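Local coordinates for protein arabinogalactan endo-1,4-beta-galactosidase (Ignisphaera aggregans, PDB 7OSK) that probably hydrolyses internal beta-1,4-galactosidic linkages of arabinogalactan, through this calcium-binding catalytic domain of glycosyl hydrolase family 53, at residues A[82-88]-A[388-392]. Residues are numbered along the deposited sequence; the frame is centred on the assembly and turned at random.
Sequences ILKENGV and LKVFR
Leu388 sets one methyl against Ile82 and the other against Leu83, crossing both side chains at about right angles: CD2 lies 4.0 Å from Ile82 CG2, and CD1 4.1 Å from Leu83 CD2. Its chi1 of -176° sets CG opposite the backbone N and carries CD2 on to Ile82, while CD1 branches off to Leu83. Beside it, Val88 CG2 sits over a face of the Phe391 ring, 4.2 Å from the centroid, a CH-pi contact; Val54 of strand 51-55 touches both residues. Asn86 lies across the Leu388 fork, its CG 3.4 Å from Leu388 CG, while its ND2 turns back to Ile82 O in a hydrogen bond modelled too short to be judged by its length. Replacing Asn86 with an alanine removes the amide and would probably leave a gap over the Leu388 branch point. Gly87, at positive phi, closes the helix in a Schellman motif; its CA makes a CH...O contact of 3.4 Å with Phe391 O, where a side chain would clash. Farther out, Arg392 CB lies beside Asn86 O, and its bent chain brings NH1 to Glu85 O for a weak hydrogen bond (3.4 Å, 135°). The Glu85 carboxylate instead pairs with Arg77. Away from the calcium site, segment 388-392, which follows the last strand 346-352, packs on the C-terminal end of helix 79-85, which with strands 51-55 and 90-95 forms the first beta-alpha-beta crossover of the (beta/alpha)8 barrel.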
loop_
_atom_site.group_PDB
_atom_site.type_symbol
_atom_site.label_atom_id
_atom_site.label_comp_id
_atom_site.label_asym_id
_atom_site.label_seq_id
_atom_site.Cartn_x
_atom_site.Cartn_y
_atom_site.Cartn_z
ATOM N N ILE A 82 4.801 18.401 -3.044
ATOM C CA ILE A 82 3.443 18.503 -3.565
ATOM C C ILE A 82 2.483 17.714 -2.680
ATOM O O ILE A 82 1.376 18.167 -2.390
ATOM C CB ILE A 82 3.343 17.991 -5.016
ATOM C CG1 ILE A 82 4.279 18.791 -5.926
ATOM C CG2 ILE A 82 1.900 18.089 -5.520
ATOM C CD1 ILE A 82 4.330 18.293 -7.362
ATOM N N LEU A 83 2.911 16.530 -2.254
ATOM C CA LEU A 83 2.080 15.685 -1.409
ATOM C C LEU A 83 1.876 16.306 -0.032
ATOM O O LEU A 83 0.763 16.304 0.499
ATOM C CB LEU A 83 2.703 14.295 -1.266
ATOM C CG LEU A 83 2.801 13.462 -2.547
ATOM C CD1 LEU A 83 3.455 12.117 -2.260
ATOM C CD2 LEU A 83 1.430 13.263 -3.180
ATOM N N LYS A 84 2.949 16.840 0.542
ATOM C CA LYS A 84 2.890 17.394 1.890
ATOM C C LYS A 84 1.944 18.587 1.947
ATOM O O LYS A 84 1.112 18.681 2.849
ATOM C CB LYS A 84 4.286 17.807 2.371
ATOM C CG LYS A 84 4.397 18.025 3.883
ATOM C CD LYS A 84 4.043 16.765 4.679
ATOM C CE LYS A 84 4.180 16.982 6.178
ATOM N NZ LYS A 84 3.724 15.789 6.946
ATOM N N GLU A 85 2.066 19.490 0.978
ATOM C CA GLU A 85 1.246 20.697 0.964
ATOM C C GLU A 85 -0.208 20.369 0.630
ATOM O O GLU A 85 -1.098 21.199 0.820
ATOM C CB GLU A 85 1.807 21.720 -0.031
ATOM C CG GLU A 85 1.308 21.582 -1.468
ATOM C CD GLU A 85 1.830 22.689 -2.367
ATOM O OE1 GLU A 85 2.846 23.317 -2.001
ATOM O OE2 GLU A 85 1.224 22.934 -3.433
ATOM N N ASN A 86 -0.444 19.159 0.129
ATOM C CA ASN A 86 -1.794 18.718 -0.206
ATOM C C ASN A 86 -2.462 17.959 0.936
ATOM O O ASN A 86 -3.637 17.604 0.846
ATOM C CB ASN A 86 -1.768 17.847 -1.459
ATOM C CG ASN A 86 -1.874 18.661 -2.736
ATOM O OD1 ASN A 86 -2.970 18.884 -3.251
ATOM N ND2 ASN A 86 -0.735 19.117 -3.247
ATOM N N GLY A 87 -1.705 17.705 2.000
ATOM C CA GLY A 87 -2.252 17.110 3.207
ATOM C C GLY A 87 -1.755 15.707 3.496
ATOM O O GLY A 87 -2.062 15.146 4.549
ATOM N N VAL A 88 -0.994 15.134 2.571
ATOM C CA VAL A 88 -0.465 13.789 2.765
ATOM C C VAL A 88 0.648 13.802 3.809
ATOM O O VAL A 88 1.582 14.594 3.711
ATOM C CB VAL A 88 0.065 13.195 1.442
ATOM C CG1 VAL A 88 0.709 11.833 1.674
ATOM C CG2 VAL A 88 -1.062 13.080 0.426
ATOM N N LEU A 388 -6.383 15.985 -5.056
ATOM C CA LEU A 388 -5.264 15.667 -4.178
ATOM C C LEU A 388 -5.382 16.444 -2.871
ATOM O O LEU A 388 -4.724 16.116 -1.886
ATOM C CB LEU A 388 -3.933 15.982 -4.868
ATOM C CG LEU A 388 -2.645 15.617 -4.123
ATOM C CD1 LEU A 388 -2.576 14.131 -3.799
ATOM C CD2 LEU A 388 -1.438 16.039 -4.938
ATOM N N LYS A 389 -6.228 17.470 -2.870
ATOM C CA LYS A 389 -6.455 18.288 -1.682
ATOM C C LYS A 389 -7.438 17.625 -0.723
ATOM O O LYS A 389 -7.812 18.209 0.293
ATOM C CB LYS A 389 -6.980 19.670 -2.075
ATOM C CG LYS A 389 -6.052 20.466 -2.971
ATOM C CD LYS A 389 -6.706 21.769 -3.400
ATOM C CE LYS A 389 -5.794 22.584 -4.298
ATOM N NZ LYS A 389 -6.463 23.825 -4.779
ATOM N N VAL A 390 -7.861 16.410 -1.049
ATOM C CA VAL A 390 -8.820 15.697 -0.216
ATOM C C VAL A 390 -8.206 15.375 1.143
ATOM O O VAL A 390 -8.908 15.313 2.149
ATOM C CB VAL A 390 -9.303 14.394 -0.899
ATOM C CG1 VAL A 390 -8.158 13.393 -1.032
ATOM C CG2 VAL A 390 -10.470 13.783 -0.133
ATOM N N PHE A 391 -6.891 15.187 1.170
ATOM C CA PHE A 391 -6.185 14.866 2.410
ATOM C C PHE A 391 -5.936 16.105 3.276
ATOM O O PHE A 391 -5.280 16.020 4.316
ATOM C CB PHE A 391 -4.851 14.187 2.095
ATOM C CG PHE A 391 -4.972 13.007 1.173
ATOM C CD1 PHE A 391 -5.264 11.749 1.670
ATOM C CD2 PHE A 391 -4.786 13.155 -0.191
ATOM C CE1 PHE A 391 -5.373 10.664 0.828
ATOM C CE2 PHE A 391 -4.893 12.068 -1.040
ATOM C CZ PHE A 391 -5.187 10.822 -0.529
ATOM N N ARG A 392 -6.454 17.250 2.836
ATOM C CA ARG A 392 -6.310 18.506 3.569
ATOM C C ARG A 392 -7.678 19.140 3.793
ATOM O O ARG A 392 -7.925 19.767 4.824
ATOM C CB ARG A 392 -5.395 19.468 2.805
ATOM C CG ARG A 392 -5.095 20.779 3.522
ATOM C CD ARG A 392 -4.456 21.778 2.570
ATOM N NE ARG A 392 -5.401 22.238 1.554
ATOM C CZ ARG A 392 -5.063 22.914 0.459
ATOM N NH1 ARG A 392 -3.792 23.213 0.216
ATOM N NH2 ARG A 392 -6.001 23.289 -0.401
#